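Local coordinates for uncharacterized protein (PDB 4JPQ), which is of unknown function but probably binds carbohydrate, being a member of carbohydrate-binding family 9, at residues A[79-84]-A[112-117]; A[90-95]-A[103-108]. All blocks are in the same frame, centred on the assembly; numbering follows the deposited sequence.

Contact 1 (A[79-84]-A[112-117]); sequences GDNGRV and RLLIQG. With SO4 (sulfate ion), chain D.
A loop holding a type II beta turn, G79 to G82, packs against the start of strand 113-118, and D80 and N81 meet L113, L114 and I115 through three hydrogen bonds. The strand pairs with strand 102-108 in the beta fold of this probable carbohydrate-binding module, and the 79-84 loop, which precedes strand 89-95, lies across its first residues. The central bond joins backbones: N81 N donates to L113 O at 2.7 Å. The two side chains of the turn supply acceptors for strand amides. L113 N donates to D80 OD1 at 3.2 Å from above the carboxylate plane, 57° out of it, while R137 forms a salt bridge to the same oxygen. R112 NE stays beyond salt-bridge distance of this carboxylate. Two residues on, I115 N reaches N81 OD1 at 3.3 Å, almost in line with the side-chain carbonyl; N81 ND2 bonds the carbonyl of A127, and the side-chain amide is therefore held at both ends. N81 crosses the L114 side chain at about a right angle, its OD1 meeting L114 CD1. The apolar part is V84, whose CG2 touches L114 CB at 3.8 Å, while CG1 approaches R112 O. The bend at chi2 (-61°) sets R112 CD against the backbone of G79, 3.9 Å from G79 C, and R112 NH2 continues to the carbonyl of G143. A sulfate, probably from the crystallisation liquor, is held on the loop by backbone amides, S78 N among them: G79 N gives a weak bond to sulfate O3, and R83 N a nearly straight one to sulfate O4 at 2.8 Å.

Contact 2 (A[90-95]-A[103-108]); sequences VEFFVS and YNFECN
F93 and N104 lie side by side as a non-hydrogen-bonded pair of the antiparallel hairpin 89-95/102-108, ring and amide planes 51° apart. N104 CB sits over the centre of the F93 ring, a CH-pi contact of 3.3 Å to the centroid. The ring also reaches E106, F93 CZ lying 3.5 Å from E106 OE2, with ring and carboxylate planes 17° apart. On the same face E91 and E106 run side by side, each with CG beside its own backbone N, their carboxylates stacked with planes 16° apart. These acidic groups lie close together without a hydrogen bond between them. N104 ND2 donates to E106 OE2 at 3.0 Å from above the carboxylate, and N104 OD1 is bonded by R124. F93 is about 5 Å from a bound 3-cyclohexyl-1-propylsulfonic acid, probably from the crystallisation liquor, so this face may line a pocket. On the opposite face F92 and F105 point the same way, F92 CD2 to F105 CD1 at 3.9 Å, and V94 CG1 meets the F105 ring edge at CE1. Three pairs of backbone bonds join V90 with C107, F92 with F105 and V94 with Y103. Strand 178-186 flanks 90-95 and strand 113-118 flanks 103-108; strands 61-70 and 152-162 pack on the V90 and F92 face, while Y184 and H209 meet the F93 ring edge-to-face.

How the contacts relate
From the N terminus, the chain enters the 79-84 loop, runs along strand 89-95, turns back along strand 102-108 and turns again into strand 113-118. Contact 2 closes the short hairpin loop between 90-95 and 103-108; contact 1 closes the longer one, bringing 112-117 back to 79-84, so the hairpin lies wholly within it and the two do not cross. Strands 102-108 and 113-118 are sheet neighbours and join the contacts directly: L114 N probably hydrogen-bonds E106 O at 2.7 Å, and Q116 OE1 accepts a hydrogen bond from N104 ND2. The loop before the hairpin is thereby tied to the strand that follows it.

Contact 1 (A[79-84]-A[112-117])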
loop_
_atom_site.group_PDB
_atom_site.type_symbol
_atom_site.label_atom_id
_atom_site.label_comp_id
_atom_site.label_asym_id
_atom_site.label_seq_id
_atom_site.Cartn_x
_atom_site.Cartn_y
_atom_site.Cartn_z
ATOM N N GLY A 79 10.962 -14.079 1.906
ATOM C CA GLY A 79 9.579 -14.559 1.797
ATOM C C GLY A 79 8.545 -13.546 2.227
ATOM O O GLY A 79 8.888 -12.458 2.699
ATOM N N ASP A 80 7.274 -13.906 2.026
ATOM C CA ASP A 80 6.153 -13.075 2.457
ATOM C C ASP A 80 6.197 -12.995 3.972
ATOM O O ASP A 80 6.747 -13.879 4.642
ATOM C CB ASP A 80 4.795 -13.617 1.980
ATOM C CG ASP A 80 4.582 -13.482 0.475
ATOM O OD1 ASP A 80 5.377 -12.823 -0.242
ATOM O OD2 ASP A 80 3.586 -14.059 0.004
ATOM N N ASN A 81 5.651 -11.902 4.494
ATOM C CA ASN A 81 5.718 -11.572 5.922
ATOM C C ASN A 81 7.154 -11.388 6.429
ATOM O O ASN A 81 7.418 -11.478 7.620
ATOM C CB ASN A 81 4.932 -12.560 6.806
ATOM C CG ASN A 81 3.435 -12.531 6.552
ATOM O OD1 ASN A 81 2.877 -11.536 6.072
ATOM N ND2 ASN A 81 2.759 -13.614 6.945
ATOM N N GLY A 82 8.057 -11.039 5.518
ATOM C CA GLY A 82 9.430 -10.762 5.855
ATOM C C GLY A 82 9.561 -9.310 6.288
ATOM O O GLY A 82 8.573 -8.591 6.437
ATOM N N ARG A 83 10.809 -8.864 6.387
ATOM C CA ARG A 83 11.190 -7.537 6.886
ATOM C C ARG A 83 11.220 -6.550 5.715
ATOM O O ARG A 83 12.232 -5.919 5.428
ATOM C CB ARG A 83 12.536 -7.679 7.650
ATOM C CG ARG A 83 12.465 -8.733 8.780
ATOM C CD ARG A 83 13.799 -9.104 9.413
ATOM N NE ARG A 83 14.482 -7.919 9.906
ATOM C CZ ARG A 83 14.180 -7.248 11.020
ATOM N NH1 ARG A 83 13.167 -7.607 11.798
ATOM N NH2 ARG A 83 14.901 -6.178 11.355
ATOM N N VAL A 84 10.064 -6.422 5.064
ATOM C CA VAL A 84 9.913 -5.656 3.811
ATOM C C VAL A 84 10.109 -4.145 3.937
ATOM O O VAL A 84 10.564 -3.503 2.998
ATOM C CB VAL A 84 8.566 -5.956 3.088
ATOM C CG1 VAL A 84 8.467 -7.426 2.716
ATOM C CG2 VAL A 84 7.346 -5.539 3.911
ATOM N N ARG A 112 7.484 -9.185 -2.606
ATOM C CA ARG A 112 7.289 -9.850 -1.310
ATOM C C ARG A 112 6.321 -8.971 -0.526
ATOM O O ARG A 112 6.516 -7.738 -0.470
ATOM C CB ARG A 112 8.581 -9.944 -0.502
ATOM C CG ARG A 112 9.734 -10.719 -1.093
ATOM C CD ARG A 112 9.432 -12.194 -1.340
ATOM N NE ARG A 112 9.036 -12.433 -2.729
ATOM C CZ ARG A 112 9.874 -12.465 -3.782
ATOM N NH1 ARG A 112 11.195 -12.234 -3.661
ATOM N NH2 ARG A 112 9.375 -12.698 -4.995
ATOM N N LEU A 113 5.324 -9.602 0.099
ATOM C CA LEU A 113 4.263 -8.899 0.838
ATOM C C LEU A 113 4.147 -9.308 2.299
ATOM O O LEU A 113 4.307 -10.479 2.645
ATOM C CB LEU A 113 2.927 -9.202 0.170
ATOM C CG LEU A 113 1.581 -8.738 0.752
ATOM C CD1 LEU A 113 1.421 -7.232 0.658
ATOM C CD2 LEU A 113 0.441 -9.443 0.026
ATOM N N LEU A 114 3.817 -8.318 3.123
ATOM C CA LEU A 114 3.534 -8.475 4.549
ATOM C C LEU A 114 2.127 -7.928 4.789
ATOM O O LEU A 114 1.788 -6.836 4.282
ATOM C CB LEU A 114 4.513 -7.663 5.390
ATOM C CG LEU A 114 4.198 -7.438 6.882
ATOM C CD1 LEU A 114 4.392 -8.714 7.666
ATOM C CD2 LEU A 114 5.061 -6.334 7.460
ATOM N N ILE A 115 1.330 -8.682 5.550
ATOM C CA ILE A 115 -0.000 -8.248 5.972
ATOM C C ILE A 115 -0.165 -8.557 7.452
ATOM O O ILE A 115 0.138 -9.666 7.875
ATOM C CB ILE A 115 -1.176 -8.962 5.263
ATOM C CG1 ILE A 115 -1.026 -8.984 3.749
ATOM C CG2 ILE A 115 -2.501 -8.270 5.616
ATOM C CD1 ILE A 115 -2.085 -9.824 3.048
ATOM N N GLN A 116 -0.628 -7.578 8.223
ATOM C CA GLN A 116 -1.046 -7.827 9.600
ATOM C C GLN A 116 -2.447 -7.257 9.760
ATOM O O GLN A 116 -2.910 -6.457 8.923
ATOM C CB GLN A 116 -0.136 -7.195 10.625
ATOM C CG GLN A 116 1.308 -7.637 10.651
ATOM C CD GLN A 116 2.167 -6.565 11.301
ATOM O OE1 GLN A 116 2.612 -5.606 10.647
ATOM N NE2 GLN A 116 2.368 -6.694 12.594
ATOM N N GLY A 117 -3.116 -7.688 10.824
ATOM C CA GLY A 117 -4.479 -7.250 11.152
ATOM C C GLY A 117 -4.681 -7.128 12.652
ATOM O O GLY A 117 -4.080 -7.879 13.419
HETATM S S SO4 D . 13.162 -12.004 5.563
HETATM O O1 SO4 D . 13.195 -12.449 6.979
HETATM O O2 SO4 D . 14.470 -12.261 4.895
HETATM O O3 SO4 D . 12.065 -12.703 4.815
HETATM O O4 SO4 D . 12.952 -10.539 5.585
#

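Contact 2 (A[90-95]-A[103-108])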
loop_
_atom_site.group_PDB
_atom_site.type_symbol
_atom_site.label_atom_id
_atom_site.label_comp_id
_atom_site.label_asym_id
_atom_site.label_seq_id
_atom_site.Cartn_x
_atom_site.Cartn_y
_atom_site.Cartn_z
ATOM N N VAL A 90 6.482 0.071 -0.593
ATOM C CA VAL A 90 5.249 0.873 -0.643
ATOM C C VAL A 90 4.235 0.153 0.244
ATOM O O VAL A 90 4.253 -1.091 0.343
ATOM C CB VAL A 90 4.676 1.087 -2.045
ATOM C CG1 VAL A 90 5.623 1.963 -2.853
ATOM C CG2 VAL A 90 4.364 -0.223 -2.767
ATOM N N GLU A 91 3.377 0.940 0.897
ATOM C CA GLU A 91 2.449 0.421 1.894
ATOM C C GLU A 91 1.042 1.015 1.763
ATOM O O GLU A 91 0.878 2.140 1.291
ATOM C CB GLU A 91 2.998 0.705 3.305
ATOM C CG GLU A 91 4.453 0.278 3.549
ATOM C CD GLU A 91 4.978 0.545 4.952
ATOM O OE1 GLU A 91 4.277 1.155 5.772
ATOM O OE2 GLU A 91 6.125 0.156 5.236
ATOM N N PHE A 92 0.053 0.221 2.183
ATOM C CA PHE A 92 -1.364 0.586 2.230
ATOM C C PHE A 92 -1.918 0.118 3.575
ATOM O O PHE A 92 -1.873 -1.072 3.872
ATOM C CB PHE A 92 -2.133 -0.090 1.088
ATOM C CG PHE A 92 -3.640 0.109 1.138
ATOM C CD1 PHE A 92 -4.193 1.386 1.267
ATOM C CD2 PHE A 92 -4.513 -0.976 0.992
ATOM C CE1 PHE A 92 -5.575 1.576 1.279
ATOM C CE2 PHE A 92 -5.892 -0.792 0.993
ATOM C CZ PHE A 92 -6.422 0.486 1.140
ATOM N N PHE A 93 -2.399 1.058 4.380
ATOM C CA PHE A 93 -2.981 0.777 5.701
ATOM C C PHE A 93 -4.455 1.147 5.593
ATOM O O PHE A 93 -4.766 2.195 5.032
ATOM C CB PHE A 93 -2.339 1.636 6.794
ATOM C CG PHE A 93 -0.995 1.141 7.299
ATOM C CD1 PHE A 93 0.045 0.796 6.428
ATOM C CD2 PHE A 93 -0.736 1.109 8.671
ATOM C CE1 PHE A 93 1.284 0.377 6.920
ATOM C CE2 PHE A 93 0.497 0.697 9.162
ATOM C CZ PHE A 93 1.507 0.323 8.286
ATOM N N VAL A 94 -5.350 0.323 6.149
ATOM C CA VAL A 94 -6.800 0.560 6.015
ATOM C C VAL A 94 -7.657 -0.129 7.096
ATOM O O VAL A 94 -7.382 -1.272 7.456
ATOM C CB VAL A 94 -7.266 0.140 4.585
ATOM C CG1 VAL A 94 -7.071 -1.355 4.334
ATOM C CG2 VAL A 94 -8.707 0.533 4.313
ATOM N N SER A 95 -8.677 0.585 7.588
ATOM C CA SER A 95 -9.670 0.092 8.563
ATOM C C SER A 95 -10.978 0.075 7.762
ATOM O O SER A 95 -11.461 1.138 7.352
ATOM C CB SER A 95 -9.788 1.019 9.787
ATOM O OG SER A 95 -10.873 0.657 10.635
ATOM N N TYR A 103 -5.725 -2.923 9.011
ATOM C CA TYR A 103 -4.806 -3.785 8.293
ATOM C C TYR A 103 -3.684 -2.971 7.674
ATOM O O TYR A 103 -3.878 -1.807 7.343
ATOM C CB TYR A 103 -5.543 -4.480 7.160
ATOM C CG TYR A 103 -6.645 -5.395 7.607
ATOM C CD1 TYR A 103 -7.937 -4.914 7.835
ATOM C CD2 TYR A 103 -6.409 -6.764 7.780
ATOM C CE1 TYR A 103 -8.966 -5.772 8.225
ATOM C CE2 TYR A 103 -7.426 -7.629 8.167
ATOM C CZ TYR A 103 -8.702 -7.133 8.388
ATOM O OH TYR A 103 -9.715 -7.978 8.771
ATOM N N ASN A 104 -2.518 -3.589 7.529
ATOM C CA ASN A 104 -1.378 -2.966 6.848
ATOM C C ASN A 104 -0.841 -3.938 5.800
ATOM O O ASN A 104 -0.507 -5.080 6.124
ATOM C CB ASN A 104 -0.266 -2.514 7.810
ATOM C CG ASN A 104 0.239 -3.623 8.704
ATOM O OD1 ASN A 104 -0.548 -4.267 9.363
ATOM N ND2 ASN A 104 1.548 -3.855 8.721
ATOM N N PHE A 105 -0.813 -3.478 4.550
ATOM C CA PHE A 105 -0.316 -4.234 3.416
ATOM C C PHE A 105 0.978 -3.550 3.021
ATOM O O PHE A 105 0.938 -2.446 2.489
ATOM C CB PHE A 105 -1.315 -4.186 2.254
ATOM C CG PHE A 105 -2.633 -4.819 2.564
ATOM C CD1 PHE A 105 -3.621 -4.098 3.220
ATOM C CD2 PHE A 105 -2.904 -6.123 2.172
ATOM C CE1 PHE A 105 -4.848 -4.674 3.493
ATOM C CE2 PHE A 105 -4.134 -6.705 2.450
ATOM C CZ PHE A 105 -5.104 -5.983 3.107
ATOM N N GLU A 106 2.111 -4.189 3.311
ATOM C CA GLU A 106 3.429 -3.642 2.999
ATOM C C GLU A 106 4.044 -4.572 1.970
ATOM O O GLU A 106 4.098 -5.781 2.189
ATOM C CB GLU A 106 4.273 -3.559 4.272
ATOM C CG GLU A 106 3.598 -2.768 5.394
ATOM C CD GLU A 106 4.446 -2.577 6.642
ATOM O OE1 GLU A 106 5.671 -2.754 6.592
ATOM O OE2 GLU A 106 3.875 -2.226 7.696
ATOM N N CYS A 107 4.499 -4.011 0.851
ATOM C CA CYS A 107 5.043 -4.805 -0.258
ATOM C C CYS A 107 6.354 -4.213 -0.774
ATOM O O CYS A 107 6.402 -3.012 -1.094
ATOM C CB CYS A 107 3.999 -4.836 -1.363
ATOM S SG CYS A 107 4.216 -6.178 -2.533
ATOM N N ASN A 108 7.432 -5.006 -0.797
ATOM C CA ASN A 108 8.717 -4.488 -1.319
ATOM C C ASN A 108 8.691 -4.489 -2.833
ATOM O O ASN A 108 7.827 -5.142 -3.445
ATOM C CB ASN A 108 9.977 -5.177 -0.743
ATOM C CG ASN A 108 10.184 -6.622 -1.200
ATOM O OD1 ASN A 108 9.521 -7.135 -2.096
ATOM N ND2 ASN A 108 11.160 -7.281 -0.578
#